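Local coordinates for conserved hypothetical protein (Deinococcus radiodurans, PDB 2G40) that may function in L-lactate utilization, as a homodimeric member of the LutC/YkgG family, at residues Thr141-His146 and Arg190-Leu195; Ala127-Cys132 and Ile163-Glu168; Glu55-Phe60 and Asp169-Thr174; Ile136-Thr141 and Gln173-Gly178. All coordinates share one frame; numbering follows the deposited sequence. Where two conformers were deposited one is given.

In the fold
Contact 2 lies deepest, its centre about 3 Å from the centre of the chain, and joins two neighbouring strands of the six-stranded parallel sheet by backbone bonds and aliphatic side chains. Contact 1, also buried, pairs two antiparallel strands of the smaller mixed sheet and reaches the second subunit. Contacts 3 and 4 have their centres about 15 Å from the centre of the chain, are partly buried and share Gln-173 and Thr-174, yet differ in chemistry: contact 3 is aliphatic and aromatic packing of helix 53-66 on strand 171-172, whereas contact 4 ties a hairpin turn to the start of helix 175-187 through hydrogen bonds. Cys-132 and Ile-142 bring contacts 1 and 2 together.

Contact 1 of 4, residues Thr141-His146 and Arg190-Leu195; sequences TIILDH and RPLTWL
Ile-143 lays its CD1 over the indole of Trp-194, 3.6 Å from the centroid of the six-membered ring and 16° off the normal, a CH-pi contact. The two side chains run side by side from a non-hydrogen-bonded pair of the ladder, and CG1 of Ile-143 covers the five-membered ring. Thr-141 CG2 approaches the same indole obliquely near CE3. An alanine in place of Trp-194 would probably leave Ile-143 CD1 without the aromatic face it rests on and open a gap at the subunit interface, where this ring stacks on Trp-194 of the second subunit. On the other side of the sheet, His-146 meets Thr-193 at about a right angle: NE2 and OG1 are hydrogen-bonded at 2.7 Å, while ND1 is held by Gly-151 O, so both ring nitrogens are engaged. Leu-144 CB lies against one face of this imidazole, and Pro-191 O sits at its edge. Just past strand 141-144, Asp-145 CB touches Leu-192 CD2 at 3.6 Å, and one water joins Asp-145 O to Arg-190 NH1, while Arg-190 NE forms a salt bridge with Glu-188. Ile-142 pairs with Leu-195 and Leu-144 with Thr-193, each through two backbone bonds. Strand 192-196 of this antiparallel ladder is outermost within its own chain, but Leu-192 and Trp-194 pair with an antiparallel strand of the second subunit, so the mixed sheet runs on across the dimer interface.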
loop_
_atom_site.group_PDB
_atom_site.type_symbol
_atom_site.label_atom_id
_atom_site.label_comp_id
_atom_site.label_asym_id
_atom_site.label_seq_id
_atom_site.Cartn_x
_atom_site.Cartn_y
_atom_site.Cartn_z
ATOM N N THR A 141 6.324 1.092 12.016
ATOM C CA THR A 141 5.479 1.236 10.822
ATOM C C THR A 141 5.325 2.665 10.410
ATOM O O THR A 141 5.089 3.532 11.247
ATOM C CB THR A 141 4.054 0.706 11.083
ATOM O OG1 THR A 141 4.122 -0.681 11.396
ATOM C CG2 THR A 141 3.131 0.910 9.857
ATOM N N ILE A 142 5.415 2.901 9.110
ATOM C CA ILE A 142 5.090 4.179 8.587
ATOM C C ILE A 142 3.891 3.951 7.677
ATOM O O ILE A 142 3.900 3.080 6.792
ATOM C CB ILE A 142 6.257 4.813 7.842
ATOM C CG1 ILE A 142 7.399 5.142 8.813
ATOM C CG2 ILE A 142 5.783 6.062 7.145
ATOM C CD1 ILE A 142 8.718 5.427 8.137
ATOM N N ILE A 143 2.847 4.723 7.923
ATOM C CA ILE A 143 1.667 4.675 7.073
ATOM C C ILE A 143 1.609 5.912 6.187
ATOM O O ILE A 143 1.692 7.050 6.668
ATOM C CB ILE A 143 0.377 4.618 7.879
ATOM C CG1 ILE A 143 0.368 3.395 8.805
ATOM C CG2 ILE A 143 -0.851 4.606 6.905
ATOM C CD1 ILE A 143 -0.784 3.366 9.828
ATOM N N LEU A 144 1.469 5.656 4.899
ATOM C CA LEU A 144 1.189 6.666 3.921
ATOM C C LEU A 144 -0.268 6.611 3.544
ATOM O O LEU A 144 -0.808 5.528 3.287
ATOM C CB LEU A 144 1.992 6.414 2.656
ATOM C CG LEU A 144 3.502 6.197 2.771
ATOM C CD1 LEU A 144 4.072 6.259 1.352
ATOM C CD2 LEU A 144 4.204 7.197 3.682
ATOM N N ASP A 145 -0.867 7.788 3.416
ATOM C CA ASP A 145 -2.219 7.915 2.884
ATOM C C ASP A 145 -2.269 8.707 1.575
ATOM O O ASP A 145 -3.346 9.016 1.094
ATOM C CB ASP A 145 -3.209 8.467 3.930
ATOM C CG ASP A 145 -2.949 9.925 4.304
ATOM O OD1 ASP A 145 -1.976 10.526 3.816
ATOM O OD2 ASP A 145 -3.716 10.447 5.126
ATOM N N HIS A 146 -1.102 9.017 1.016
ATOM C CA HIS A 146 -0.969 9.463 -0.371
ATOM C C HIS A 146 -1.623 10.794 -0.637
ATOM O O HIS A 146 -2.111 11.053 -1.720
ATOM C CB HIS A 146 -1.423 8.314 -1.277
ATOM C CG HIS A 146 -0.603 7.087 -1.055
ATOM N ND1 HIS A 146 0.727 7.027 -1.419
ATOM C CD2 HIS A 146 -0.871 5.927 -0.411
ATOM C CE1 HIS A 146 1.225 5.863 -1.047
ATOM N NE2 HIS A 146 0.271 5.172 -0.453
ATOM N N ARG A 190 -9.180 7.058 0.808
ATOM C CA ARG A 190 -7.785 7.203 0.424
ATOM C C ARG A 190 -7.105 5.870 0.640
ATOM O O ARG A 190 -7.366 5.191 1.629
ATOM C CB ARG A 190 -7.066 8.240 1.253
ATOM C CG ARG A 190 -7.566 9.645 1.051
ATOM C CD ARG A 190 -6.738 10.629 1.822
ATOM N NE ARG A 190 -7.365 11.943 1.769
ATOM C CZ ARG A 190 -7.264 12.789 0.751
ATOM N NH1 ARG A 190 -6.558 12.475 -0.315
ATOM N NH2 ARG A 190 -7.866 13.969 0.812
ATOM N N PRO A 191 -6.216 5.501 -0.277
ATOM C CA PRO A 191 -5.437 4.292 -0.077
ATOM C C PRO A 191 -4.421 4.460 1.023
ATOM O O PRO A 191 -3.905 5.567 1.237
ATOM C CB PRO A 191 -4.717 4.125 -1.408
ATOM C CG PRO A 191 -4.621 5.532 -1.942
ATOM C CD PRO A 191 -5.864 6.192 -1.538
ATOM N N LEU A 192 -4.115 3.364 1.701
ATOM C CA LEU A 192 -3.053 3.381 2.707
ATOM C C LEU A 192 -1.999 2.387 2.343
ATOM O O LEU A 192 -2.305 1.290 1.873
ATOM C CB LEU A 192 -3.560 3.024 4.093
ATOM C CG LEU A 192 -4.730 3.778 4.703
ATOM C CD1 LEU A 192 -4.942 3.223 6.076
ATOM C CD2 LEU A 192 -4.493 5.264 4.778
ATOM N N THR A 193 -0.759 2.768 2.594
ATOM C CA THR A 193 0.368 1.887 2.405
ATOM C C THR A 193 1.080 1.838 3.750
ATOM O O THR A 193 1.506 2.858 4.261
ATOM C CB THR A 193 1.279 2.421 1.293
ATOM O OG1 THR A 193 0.515 2.587 0.083
ATOM C CG2 THR A 193 2.429 1.514 1.085
ATOM N N TRP A 194 1.169 0.652 4.338
ATOM C CA TRP A 194 1.827 0.490 5.624
ATOM C C TRP A 194 3.160 -0.182 5.384
ATOM O O TRP A 194 3.206 -1.324 4.923
ATOM C CB TRP A 194 1.047 -0.439 6.517
ATOM C CG TRP A 194 -0.271 0.042 7.006
ATOM C CD1 TRP A 194 -1.233 0.679 6.300
ATOM C CD2 TRP A 194 -0.782 -0.134 8.324
ATOM N NE1 TRP A 194 -2.314 0.936 7.105
ATOM C CE2 TRP A 194 -2.069 0.437 8.352
ATOM C CE3 TRP A 194 -0.283 -0.741 9.487
ATOM C CZ2 TRP A 194 -2.855 0.446 9.501
ATOM C CZ3 TRP A 194 -1.047 -0.730 10.616
ATOM C CH2 TRP A 194 -2.339 -0.155 10.621
ATOM N N LEU A 195 4.228 0.516 5.736
ATOM C CA LEU A 195 5.590 0.047 5.561
ATOM C C LEU A 195 6.097 -0.241 6.962
ATOM O O LEU A 195 6.065 0.643 7.789
ATOM C CB LEU A 195 6.421 1.154 4.920
ATOM C CG LEU A 195 5.729 1.846 3.742
ATOM C CD1 LEU A 195 6.377 3.162 3.433
ATOM C CD2 LEU A 195 5.748 0.930 2.544
HETATM O O HOH W 1 -4.992 10.112 -0.772
#

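Contact 2 of 4, residues Ala127-Cys132 and Ile163-Glu168; sequences AVLTGC and ICVVRE
Two adjacent strands of a parallel sheet meet where Ala-127-Cys-132 runs beside Ile-163-Glu-168, as in the Rossmann-like folds to which the LUD domain is related. The axes of the two strand segments approach to 4.8 Å, 13° from parallel. Three backbone bonds stitch them in the alternating parallel pattern: Ile-163 N to Val-128 O, Thr-130 N to Ile-163 O, and Val-165 N to Thr-130 O, the last at 2.7 Å. On one face, Leu-129 has CG anti to its backbone N (chi1 170°), and its CD1 settles between Ile-163 CG2 at 3.8 Å and Val-165 CG2 at 4.0 Å. Helix 79-87 covers this face, with Leu-87 on Ala-127 and Ile-163 and Leu-79 on Val-165. The opposite face carries Thr-130 and Cys-164. With chi1 at 77°, Thr-130 OG1 stands between its own backbone N and carbonyl carbon and donates to Gly-131 O at 2.7 Å, in the carbonyl plane and on a lone pair. The same hydroxyl is hydrogen-bonded to His-162 NE2, and Cys-164 SG lies beside it at 3.9 Å. A valine in place of Thr-130 would probably leave Gly-131 O without this donor and His-162 NE2 without its hydroxyl partner. The ladder ends at Thr-130; beyond it Gly-131 gives Val-165 O only a CA-H...O contact, and Cys-132 turns its side chain to the other strand, SG resting against Val-166 CG2. A water bridges the widened end, accepting from Cys-132 N and donating to Val-165 O at 2.7 Å.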
loop_
_atom_site.group_PDB
_atom_site.type_symbol
_atom_site.label_atom_id
_atom_site.label_comp_id
_atom_site.label_asym_id
_atom_site.label_seq_id
_atom_site.Cartn_x
_atom_site.Cartn_y
_atom_site.Cartn_z
ATOM N N ALA A 127 15.816 8.912 -5.880
ATOM C CA ALA A 127 15.102 8.842 -4.629
ATOM C C ALA A 127 13.723 9.468 -4.789
ATOM O O ALA A 127 13.451 10.194 -5.748
ATOM C CB ALA A 127 15.882 9.579 -3.531
ATOM N N VAL A 128 12.865 9.164 -3.831
ATOM C CA VAL A 128 11.612 9.854 -3.649
ATOM C C VAL A 128 11.608 10.379 -2.219
ATOM O O VAL A 128 12.069 9.708 -1.294
ATOM C CB VAL A 128 10.404 8.922 -3.905
ATOM C CG1 VAL A 128 10.415 7.659 -2.979
ATOM C CG2 VAL A 128 9.103 9.700 -3.780
ATOM N N LEU A 129 11.060 11.575 -2.063
ATOM C CA LEU A 129 10.986 12.254 -0.787
ATOM C C LEU A 129 9.519 12.376 -0.431
ATOM O O LEU A 129 8.733 12.870 -1.235
ATOM C CB LEU A 129 11.609 13.647 -0.901
ATOM C CG LEU A 129 11.403 14.574 0.298
ATOM C CD1 LEU A 129 12.122 14.015 1.513
ATOM C CD2 LEU A 129 11.855 15.965 0.007
ATOM N N THR A 130 9.130 11.880 0.745
ATOM C CA THR A 130 7.739 11.993 1.171
ATOM C C THR A 130 7.617 12.313 2.640
ATOM O O THR A 130 8.533 12.081 3.429
ATOM C CB THR A 130 6.893 10.686 0.958
ATOM O OG1 THR A 130 7.205 9.725 1.985
ATOM C CG2 THR A 130 7.121 10.078 -0.402
ATOM N N GLY A 131 6.443 12.825 2.981
ATOM C CA GLY A 131 5.965 12.824 4.355
ATOM C C GLY A 131 5.282 11.496 4.626
ATOM O O GLY A 131 5.511 10.493 3.942
ATOM N N CYS A 132 4.440 11.482 5.638
ATOM C CA CYS A 132 3.613 10.312 5.917
ATOM C C CYS A 132 2.362 10.751 6.628
ATOM O O CYS A 132 2.199 11.952 6.917
ATOM C CB CYS A 132 4.347 9.325 6.782
ATOM S SG CYS A 132 4.803 9.930 8.418
ATOM N N ILE A 163 13.131 8.441 1.003
ATOM C CA ILE A 163 13.407 9.315 2.129
ATOM C C ILE A 163 12.063 9.775 2.677
ATOM O O ILE A 163 11.312 10.485 1.999
ATOM C CB ILE A 163 14.213 10.555 1.744
ATOM C CG1 ILE A 163 15.551 10.142 1.097
ATOM C CG2 ILE A 163 14.461 11.410 2.988
ATOM C CD1 ILE A 163 16.347 11.301 0.495
ATOM N N CYS A 164 11.764 9.358 3.900
ATOM C CA CYS A 164 10.462 9.601 4.476
ATOM C C CYS A 164 10.605 10.462 5.720
ATOM O O CYS A 164 11.277 10.080 6.694
ATOM C CB CYS A 164 9.810 8.269 4.821
ATOM S SG CYS A 164 8.199 8.475 5.502
ATOM N N VAL A 165 9.977 11.630 5.684
ATOM C CA VAL A 165 10.077 12.596 6.785
ATOM C C VAL A 165 8.875 12.388 7.687
ATOM O O VAL A 165 7.749 12.441 7.230
ATOM C CB VAL A 165 10.101 14.056 6.275
ATOM C CG1 VAL A 165 10.030 15.036 7.433
ATOM C CG2 VAL A 165 11.333 14.306 5.444
ATOM N N VAL A 166 9.148 12.151 8.963
ATOM C CA VAL A 166 8.134 11.837 9.957
ATOM C C VAL A 166 8.230 12.908 11.020
ATOM O O VAL A 166 9.247 13.044 11.659
ATOM C CB VAL A 166 8.422 10.471 10.586
ATOM C CG1 VAL A 166 7.390 10.169 11.690
ATOM C CG2 VAL A 166 8.459 9.376 9.515
ATOM N N ARG A 167 7.178 13.693 11.217
ATOM C CA ARG A 167 7.212 14.675 12.287
ATOM C C ARG A 167 7.155 13.933 13.607
ATOM O O ARG A 167 6.456 12.949 13.700
ATOM C CB ARG A 167 6.034 15.610 12.193
ATOM C CG ARG A 167 5.966 16.390 10.920
ATOM C CD ARG A 167 5.102 17.618 11.087
ATOM N NE ARG A 167 3.781 17.258 11.582
ATOM C CZ ARG A 167 2.799 16.785 10.816
ATOM N NH1 ARG A 167 2.968 16.638 9.504
ATOM N NH2 ARG A 167 1.631 16.472 11.364
ATOM N N GLU A 168 7.892 14.391 14.615
ATOM C CA GLU A 168 7.841 13.774 15.934
ATOM C C GLU A 168 6.390 13.536 16.381
ATOM O O GLU A 168 6.073 12.462 16.901
ATOM C CB GLU A 168 8.595 14.622 16.958
ATOM C CG GLU A 168 8.612 14.064 18.373
ATOM C CD GLU A 168 7.390 14.421 19.216
ATOM O OE1 GLU A 168 6.636 15.365 18.874
ATOM O OE2 GLU A 168 7.193 13.738 20.241
HETATM O O HOH W 2 5.446 13.772 7.530
#

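Contact 3 of 4, residues Glu55-Phe60 and Asp169-Thr174; sequences EILHQF and DQIVQT
Ile-171 packs into the flank of helix 53-66 with both its branches, and aliphatic and aromatic packing carries the contact. CG2 of Ile-171 meets CG2 of Ile-56 at 3.6 Å, the two side chains sliding past each other in opposite directions. On the longer branch, chi1 of -59° sets CG1 anti to the carbonyl carbon, and chi2 of 162° extends it so that CD1 reaches Leu-57 CD2 at 3.4 Å, tighter than usual for two methyls, and Phe-60 CD2 at 3.8 Å. The Ile-171 side chain crosses those of Leu-57 and Phe-60 at about a right angle. Against the aromatic ring, Ile-171 CG1 lies over one face, 4.2 Å above the plane and offset toward the rim. One turn of helix thus grips a single isoleucine by three residues. The contacts of Gln-173 with this helix are those of its aliphatic part: Ile-56 CD1 touches CB at 3.8 Å, and the two side chains cross at about a right angle. The polar end of Gln-173 turns to Leu-51 N, bonded by OE1. Arg-53 NH1 adds a bond to Ile-171 O. The arrangement is a helix packed on a short outer strand of the mixed sheet, with Phe-60 reaching onward to Val-220 and Val-222 of the parallel sheet.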
loop_
_atom_site.group_PDB
_atom_site.type_symbol
_atom_site.label_atom_id
_atom_site.label_comp_id
_atom_site.label_asym_id
_atom_site.label_seq_id
_atom_site.Cartn_x
_atom_site.Cartn_y
_atom_site.Cartn_z
ATOM N N GLU A 55 10.548 7.325 25.197
ATOM C CA GLU A 55 10.548 5.872 24.987
ATOM C C GLU A 55 9.948 5.474 23.643
ATOM O O GLU A 55 10.432 4.547 22.975
ATOM C CB GLU A 55 9.771 5.196 26.097
ATOM C CG GLU A 55 10.439 5.254 27.448
ATOM C CD GLU A 55 9.528 4.817 28.568
ATOM O OE1 GLU A 55 8.318 5.126 28.546
ATOM O OE2 GLU A 55 10.034 4.162 29.505
ATOM N N ILE A 56 8.903 6.185 23.244
ATOM C CA ILE A 56 8.279 5.977 21.943
ATOM C C ILE A 56 9.270 6.274 20.803
ATOM O O ILE A 56 9.410 5.475 19.886
ATOM C CB ILE A 56 6.982 6.816 21.798
ATOM C CG1 ILE A 56 5.902 6.271 22.730
ATOM C CG2 ILE A 56 6.484 6.801 20.355
ATOM C CD1 ILE A 56 4.679 7.176 22.808
ATOM N N LEU A 57 9.939 7.428 20.866
ATOM C CA LEU A 57 10.938 7.814 19.880
ATOM C C LEU A 57 12.065 6.794 19.803
ATOM O O LEU A 57 12.467 6.354 18.714
ATOM C CB LEU A 57 11.488 9.204 20.216
ATOM C CG LEU A 57 10.506 10.339 19.880
ATOM C CD1 LEU A 57 10.980 11.660 20.434
ATOM C CD2 LEU A 57 10.287 10.443 18.377
ATOM N N HIS A 58 12.547 6.375 20.967
ATOM C CA HIS A 58 13.610 5.381 21.021
ATOM C C HIS A 58 13.149 4.046 20.477
ATOM O O HIS A 58 13.856 3.398 19.732
ATOM C CB HIS A 58 14.116 5.218 22.442
ATOM C CG HIS A 58 14.889 6.397 22.935
ATOM N ND1 HIS A 58 15.197 6.577 24.264
ATOM C CD2 HIS A 58 15.427 7.453 22.277
ATOM C CE1 HIS A 58 15.883 7.698 24.406
ATOM N NE2 HIS A 58 16.062 8.230 23.213
ATOM N N GLN A 59 11.933 3.657 20.810
ATOM C CA GLN A 59 11.360 2.436 20.246
ATOM C C GLN A 59 11.207 2.466 18.724
ATOM O O GLN A 59 11.533 1.492 18.042
ATOM C CB GLN A 59 10.014 2.168 20.912
ATOM C CG GLN A 59 9.316 0.927 20.406
ATOM C CD GLN A 59 8.070 0.674 21.177
ATOM O OE1 GLN A 59 7.085 1.403 21.056
ATOM N NE2 GLN A 59 8.096 -0.354 21.974
ATOM N N PHE A 60 10.706 3.579 18.195
ATOM C CA PHE A 60 10.507 3.751 16.768
ATOM C C PHE A 60 11.854 3.620 16.082
ATOM O O PHE A 60 11.994 2.855 15.127
ATOM C CB PHE A 60 9.888 5.122 16.487
ATOM C CG PHE A 60 9.620 5.407 15.031
ATOM C CD1 PHE A 60 8.812 4.573 14.273
ATOM C CD2 PHE A 60 10.157 6.549 14.428
ATOM C CE1 PHE A 60 8.532 4.862 12.930
ATOM C CE2 PHE A 60 9.911 6.841 13.107
ATOM C CZ PHE A 60 9.077 5.986 12.342
ATOM N N ASP A 169 5.510 14.513 16.135
ATOM C CA ASP A 169 4.100 14.440 16.553
ATOM C C ASP A 169 3.237 13.489 15.744
ATOM O O ASP A 169 2.066 13.299 16.056
ATOM C CB ASP A 169 3.455 15.838 16.586
ATOM C CG ASP A 169 3.335 16.481 15.209
ATOM O OD1 ASP A 169 3.523 15.804 14.185
ATOM O OD2 ASP A 169 3.045 17.690 15.157
ATOM N N GLN A 170 3.804 12.886 14.710
ATOM C CA GLN A 170 3.100 11.880 13.928
ATOM C C GLN A 170 3.402 10.470 14.420
ATOM O O GLN A 170 2.860 9.497 13.895
ATOM C CB GLN A 170 3.509 11.957 12.449
ATOM C CG GLN A 170 2.938 13.128 11.710
ATOM C CD GLN A 170 3.392 13.123 10.281
ATOM O OE1 GLN A 170 4.580 13.219 10.010
ATOM N NE2 GLN A 170 2.458 13.021 9.364
ATOM N N ILE A 171 4.293 10.345 15.391
ATOM C CA ILE A 171 4.662 9.030 15.881
ATOM C C ILE A 171 3.771 8.686 17.077
ATOM O O ILE A 171 3.715 9.441 18.037
ATOM C CB ILE A 171 6.133 8.982 16.298
ATOM C CG1 ILE A 171 7.038 9.348 15.114
ATOM C CG2 ILE A 171 6.453 7.614 16.857
ATOM C CD1 ILE A 171 8.458 9.749 15.543
ATOM N N VAL A 172 3.075 7.561 17.003
ATOM C CA VAL A 172 2.248 7.076 18.102
ATOM C C VAL A 172 2.815 5.751 18.532
ATOM O O VAL A 172 3.613 5.150 17.815
ATOM C CB VAL A 172 0.742 6.917 17.703
ATOM C CG1 VAL A 172 0.194 8.253 17.249
ATOM C CG2 VAL A 172 0.555 5.852 16.617
ATOM N N GLN A 173 2.413 5.293 19.702
ATOM C CA GLN A 173 2.982 4.070 20.236
ATOM C C GLN A 173 2.407 2.825 19.588
ATOM O O GLN A 173 3.151 1.932 19.167
ATOM C CB GLN A 173 2.787 4.006 21.741
ATOM C CG GLN A 173 3.249 2.690 22.326
ATOM C CD GLN A 173 3.033 2.602 23.798
ATOM O OE1 GLN A 173 2.727 3.597 24.463
ATOM N NE2 GLN A 173 3.185 1.393 24.333
ATOM N N THR A 174 1.082 2.742 19.540
ATOM C CA THR A 174 0.415 1.493 19.229
ATOM C C THR A 174 -0.243 1.519 17.856
ATOM O O THR A 174 -0.619 2.579 17.345
ATOM C CB THR A 174 -0.675 1.200 20.271
ATOM O OG1 THR A 174 -1.652 2.252 20.226
ATOM C CG2 THR A 174 -0.071 1.107 21.677
#

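Contact 4 of 4, residues Ile136-Thr141 and Gln173-Gly178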
loop_
_atom_site.group_PDB
_atom_site.type_symbol
_atom_site.label_atom_id
_atom_site.label_comp_id
_atom_site.label_asym_id
_atom_site.label_seq_id
_atom_site.Cartn_x
_atom_site.Cartn_y
_atom_site.Cartn_z
ATOM N N ILE A 136 4.080 4.302 13.704
ATOM C CA ILE A 136 3.806 3.526 14.903
ATOM C C ILE A 136 5.115 2.972 15.444
ATOM O O ILE A 136 5.854 2.236 14.761
ATOM C CB ILE A 136 2.840 2.382 14.598
ATOM C CG1 ILE A 136 1.526 2.912 14.025
ATOM C CG2 ILE A 136 2.585 1.571 15.851
ATOM C CD1 ILE A 136 0.840 1.895 13.145
ATOM N N SER A 137 5.400 3.325 16.691
ATOM C CA SER A 137 6.663 2.952 17.294
ATOM C C SER A 137 6.797 1.457 17.529
ATOM O O SER A 137 7.851 0.894 17.278
ATOM C CB SER A 137 6.909 3.728 18.582
ATOM O OG SER A 137 6.108 3.295 19.663
ATOM N N GLU A 138 5.729 0.807 17.992
ATOM C CA GLU A 138 5.836 -0.600 18.421
ATOM C C GLU A 138 6.251 -1.542 17.300
ATOM O O GLU A 138 6.968 -2.516 17.537
ATOM C CB GLU A 138 4.548 -1.093 19.114
ATOM C CG GLU A 138 3.307 -1.225 18.243
ATOM C CD GLU A 138 2.130 -1.863 18.974
ATOM O OE1 GLU A 138 2.359 -2.547 19.990
ATOM O OE2 GLU A 138 0.974 -1.693 18.535
ATOM N N THR A 139 5.828 -1.229 16.077
ATOM C CA THR A 139 6.119 -2.064 14.919
ATOM C C THR A 139 7.028 -1.384 13.913
ATOM O O THR A 139 7.340 -1.964 12.894
ATOM C CB THR A 139 4.816 -2.510 14.250
ATOM O OG1 THR A 139 4.011 -1.374 13.947
ATOM C CG2 THR A 139 4.055 -3.432 15.160
ATOM N N GLY A 140 7.471 -0.160 14.195
ATOM C CA GLY A 140 8.316 0.566 13.252
ATOM C C GLY A 140 7.601 0.737 11.935
ATOM O O GLY A 140 8.174 0.505 10.854
ATOM N N THR A 141 6.324 1.092 12.016
ATOM C CA THR A 141 5.479 1.236 10.822
ATOM C C THR A 141 5.325 2.665 10.410
ATOM O O THR A 141 5.089 3.532 11.247
ATOM C CB THR A 141 4.054 0.706 11.083
ATOM O OG1 THR A 141 4.122 -0.681 11.396
ATOM C CG2 THR A 141 3.131 0.910 9.857
ATOM N N GLN A 173 2.413 5.293 19.702
ATOM C CA GLN A 173 2.982 4.070 20.236
ATOM C C GLN A 173 2.407 2.825 19.588
ATOM O O GLN A 173 3.151 1.932 19.167
ATOM C CB GLN A 173 2.787 4.006 21.741
ATOM C CG GLN A 173 3.249 2.690 22.326
ATOM C CD GLN A 173 3.033 2.602 23.798
ATOM O OE1 GLN A 173 2.727 3.597 24.463
ATOM N NE2 GLN A 173 3.185 1.393 24.333
ATOM N N THR A 174 1.082 2.742 19.540
ATOM C CA THR A 174 0.415 1.493 19.229
ATOM C C THR A 174 -0.243 1.519 17.856
ATOM O O THR A 174 -0.619 2.579 17.345
ATOM C CB THR A 174 -0.675 1.200 20.271
ATOM O OG1 THR A 174 -1.652 2.252 20.226
ATOM C CG2 THR A 174 -0.071 1.107 21.677
ATOM N N VAL A 175 -0.410 0.331 17.289
ATOM C CA VAL A 175 -1.146 0.155 16.046
ATOM C C VAL A 175 -2.562 0.733 16.153
ATOM O O VAL A 175 -3.021 1.425 15.250
ATOM C CB VAL A 175 -1.169 -1.337 15.634
ATOM C CG1 VAL A 175 -2.123 -1.567 14.491
ATOM C CG2 VAL A 175 0.226 -1.802 15.237
ATOM N N ARG A 176 -3.230 0.474 17.274
ATOM C CA ARG A 176 -4.547 1.041 17.549
ATOM C C ARG A 176 -4.597 2.556 17.330
ATOM O O ARG A 176 -5.491 3.063 16.654
ATOM C CB ARG A 176 -4.971 0.701 18.977
ATOM N N GLU A 177 -3.625 3.272 17.891
ATOM C CA GLU A 177 -3.552 4.725 17.738
ATOM C C GLU A 177 -3.256 5.125 16.293
ATOM O O GLU A 177 -3.765 6.138 15.789
ATOM C CB GLU A 177 -2.467 5.300 18.633
ATOM C CG GLU A 177 -2.716 5.180 20.102
ATOM C CD GLU A 177 -1.446 5.462 20.873
ATOM O OE1 GLU A 177 -1.161 6.656 21.120
ATOM O OE2 GLU A 177 -0.725 4.486 21.186
ATOM N N GLY A 178 -2.411 4.336 15.642
ATOM C CA GLY A 178 -2.027 4.587 14.251
ATOM C C GLY A 178 -3.243 4.535 13.349
ATOM O O GLY A 178 -3.421 5.380 12.485
#
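Glu-138 OE2, in one of the two conformers of this side chain, accepts a hydrogen bond from Val-175 N, the first residue of helix 175-187, reaching it from a separate loop. In that conformer the bond is 2.8 Å long with an N-H...O angle of 168°, and the oxygen is met on its anti side. At the helix start itself, Thr-174 is the N-cap and forms a capping box with Glu-177: Glu-177 N donates to Thr-174 OG1, and Thr-174 N to Glu-177 OE2. The Thr-174 hydroxyl also donates to Glu-177 OE2 at 2.6 Å, so that oxygen takes two donors. Glu-177, and Glu-138 when it adopts this conformer, would probably interact favourably with the positive end of the helix dipole. Glu-138 belongs to the turn of a beta hairpin between strands 134-136 and 141-144, closed by a G1 beta bulge in which Gly-140, at positive phi (59°), and Thr-141 both face Ile-136. The turn is tied to the residues leading into helix 175-187 by Glu-138 N, which donates to Gln-173 O at 3.0 Å. Ser-137 OG approaches Gln-173 CA at 3.3 Å, while its stronger polar partner is Gln-59 OE1. Val-175 CG2 rests near Thr-139 OG1, the two side chains crossing at about a right angle; Val-175 also packs on Val-179 of the second subunit. Ile-136 packs against the helix start: CG2 lies 3.4 Å from Gln-173 O, and CG1 sits 3.9 Å from Gly-178 CA, where a CB would clash with Ile-136 CD1.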